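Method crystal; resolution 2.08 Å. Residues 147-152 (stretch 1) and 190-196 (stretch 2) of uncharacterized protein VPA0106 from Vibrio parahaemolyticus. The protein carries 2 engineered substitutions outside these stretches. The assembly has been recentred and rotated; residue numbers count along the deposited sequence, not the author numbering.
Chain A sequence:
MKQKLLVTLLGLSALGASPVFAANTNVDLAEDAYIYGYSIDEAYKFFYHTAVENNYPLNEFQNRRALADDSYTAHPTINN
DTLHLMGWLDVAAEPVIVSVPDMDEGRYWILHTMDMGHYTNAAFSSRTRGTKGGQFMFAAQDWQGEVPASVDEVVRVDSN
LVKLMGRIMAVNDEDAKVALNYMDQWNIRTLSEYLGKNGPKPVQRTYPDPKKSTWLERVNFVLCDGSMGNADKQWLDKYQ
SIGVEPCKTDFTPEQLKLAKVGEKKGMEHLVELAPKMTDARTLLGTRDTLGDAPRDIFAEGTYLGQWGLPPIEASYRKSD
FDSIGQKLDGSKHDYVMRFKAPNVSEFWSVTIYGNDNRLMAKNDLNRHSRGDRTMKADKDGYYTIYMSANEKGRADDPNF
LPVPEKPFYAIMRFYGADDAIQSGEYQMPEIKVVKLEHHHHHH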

# COMPACT_ATOMS: atom_id res chain seq x y z
N VAL A 147 -7.40 7.72 27.60
CA VAL A 147 -6.29 8.07 26.72
C VAL A 147 -5.32 9.06 27.35
O VAL A 147 -5.73 10.08 27.88
CB VAL A 147 -6.83 8.68 25.40
CG1 VAL A 147 -5.68 8.95 24.44
CG2 VAL A 147 -7.86 7.74 24.77
N PRO A 148 -4.02 8.77 27.31
CA PRO A 148 -3.05 9.69 27.90
C PRO A 148 -3.18 11.09 27.28
O PRO A 148 -3.37 11.22 26.07
CB PRO A 148 -1.71 9.04 27.56
CG PRO A 148 -2.05 7.56 27.56
CD PRO A 148 -3.35 7.56 26.78
N ALA A 149 -3.09 12.12 28.12
CA ALA A 149 -3.20 13.50 27.63
C ALA A 149 -2.14 13.75 26.56
O ALA A 149 -2.31 14.58 25.66
CB ALA A 149 -3.00 14.48 28.79
N SER A 150 -1.06 12.99 26.68
CA SER A 150 0.11 13.02 25.81
C SER A 150 -0.16 12.56 24.36
O SER A 150 0.57 12.91 23.44
CB SER A 150 1.17 12.10 26.42
OG SER A 150 2.44 12.33 25.86
N VAL A 151 -1.20 11.76 24.18
CA VAL A 151 -1.54 11.23 22.86
C VAL A 151 -2.26 12.23 21.96
O VAL A 151 -3.20 12.88 22.39
CB VAL A 151 -2.39 9.94 23.00
CG1 VAL A 151 -3.00 9.55 21.65
CG2 VAL A 151 -1.50 8.81 23.51
N ASP A 152 -1.80 12.32 20.72
CA ASP A 152 -2.39 13.24 19.75
C ASP A 152 -3.68 12.71 19.14
O ASP A 152 -4.73 13.35 19.23
CB ASP A 152 -1.38 13.52 18.64
CG ASP A 152 -0.29 14.47 19.07
OD1 ASP A 152 -0.51 15.69 18.99
OD2 ASP A 152 0.79 13.99 19.49
N THR A 190 4.22 -0.03 23.60
CA THR A 190 2.93 -0.45 24.11
C THR A 190 2.52 0.65 25.09
O THR A 190 3.36 1.38 25.61
CB THR A 190 3.01 -1.78 24.89
OG1 THR A 190 3.98 -1.67 25.94
CG2 THR A 190 3.38 -2.92 23.96
N LEU A 191 1.22 0.77 25.35
CA LEU A 191 0.72 1.78 26.27
C LEU A 191 1.43 1.68 27.62
O LEU A 191 1.91 2.69 28.14
CB LEU A 191 -0.79 1.62 26.46
CG LEU A 191 -1.46 2.57 27.45
CD1 LEU A 191 -1.19 4.03 27.05
CD2 LEU A 191 -2.95 2.28 27.50
N SER A 192 1.50 0.48 28.18
CA SER A 192 2.14 0.30 29.47
C SER A 192 3.58 0.79 29.43
O SER A 192 4.02 1.52 30.32
CB SER A 192 2.08 -1.17 29.92
OG SER A 192 2.71 -2.01 28.98
N GLU A 193 4.32 0.39 28.40
CA GLU A 193 5.71 0.82 28.25
C GLU A 193 5.75 2.35 28.17
O GLU A 193 6.58 3.00 28.79
CB GLU A 193 6.34 0.25 26.97
CG GLU A 193 7.83 0.57 26.82
CD GLU A 193 8.43 0.02 25.53
OE1 GLU A 193 7.94 -1.01 25.02
OE2 GLU A 193 9.41 0.61 25.04
N TYR A 194 4.82 2.90 27.39
CA TYR A 194 4.72 4.35 27.20
C TYR A 194 4.49 5.05 28.54
O TYR A 194 5.05 6.12 28.78
CB TYR A 194 3.54 4.64 26.28
CG TYR A 194 3.36 6.09 25.87
CD1 TYR A 194 4.07 6.62 24.80
CD2 TYR A 194 2.44 6.91 26.52
CE1 TYR A 194 3.86 7.93 24.37
CE2 TYR A 194 2.22 8.21 26.11
CZ TYR A 194 2.93 8.72 25.03
OH TYR A 194 2.69 10.01 24.61
N LEU A 195 3.67 4.45 29.39
CA LEU A 195 3.36 5.04 30.68
C LEU A 195 4.31 4.61 31.79
O LEU A 195 4.22 5.09 32.92
CB LEU A 195 1.91 4.71 31.06
CG LEU A 195 0.83 5.23 30.10
CD1 LEU A 195 -0.55 4.75 30.54
CD2 LEU A 195 0.87 6.75 30.05
N GLY A 196 5.24 3.71 31.45
CA GLY A 196 6.19 3.21 32.43
C GLY A 196 5.49 2.38 33.48
O GLY A 196 5.82 2.42 34.66

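Contact between the turn at Pro148–Val151 and the short helix that follows Thr190, two segments of one chain far apart in sequence, burying 195 Å² in all. Tyr194 and Pro148 supply most of the covered surface, with Ser150 next. Tyr194 directs its CA-to-CB bond toward the turn, and its t rotamer (chi1 −174°) carries the ring out to Ser150. There Tyr194 OH lies 2.6 Å from Ser150 OG, a short hydrogen bond in which either hydroxyl could be the donor. Ser150 OG sits at the ring edge, near its plane, as suits a partner of a phenolic oxygen. This is the one hydrogen bond between the segments; the other contacts are largely apolar. Pro148 also points its CA-to-CB bond toward the helix, and its compact ring packs among three side chains: CG lies 3.7 Å from Leu191 CD1 and 3.9 Å from Leu195 CD2, while CB approaches Tyr194 CE2 obliquely at 4.3 Å. Both leucines set out sideways, but their ends come nearer, so methyl groups make the contact. The backbones stay well apart, the closest CA atoms, those of Pro148 and Leu195, being 8.4 Å from each other; side chains bridge the gap. A type I turn, closed by the bond from Val151 N to Pro148 O (2.9 Å), presents Pro148 and Ser150 to the helix while Ala149 between them points away. On the helical side, the bond from Leu195 N to Leu191 O (2.8 Å) spans one turn and helps place both leucines beside Pro148. Thr190 caps the start of the helix, its OG1 accepting from Glu193 N at 3.2 Å, and Gly196, with positive phi, follows the last turn in a Schellman motif; neither residue touches the other segment.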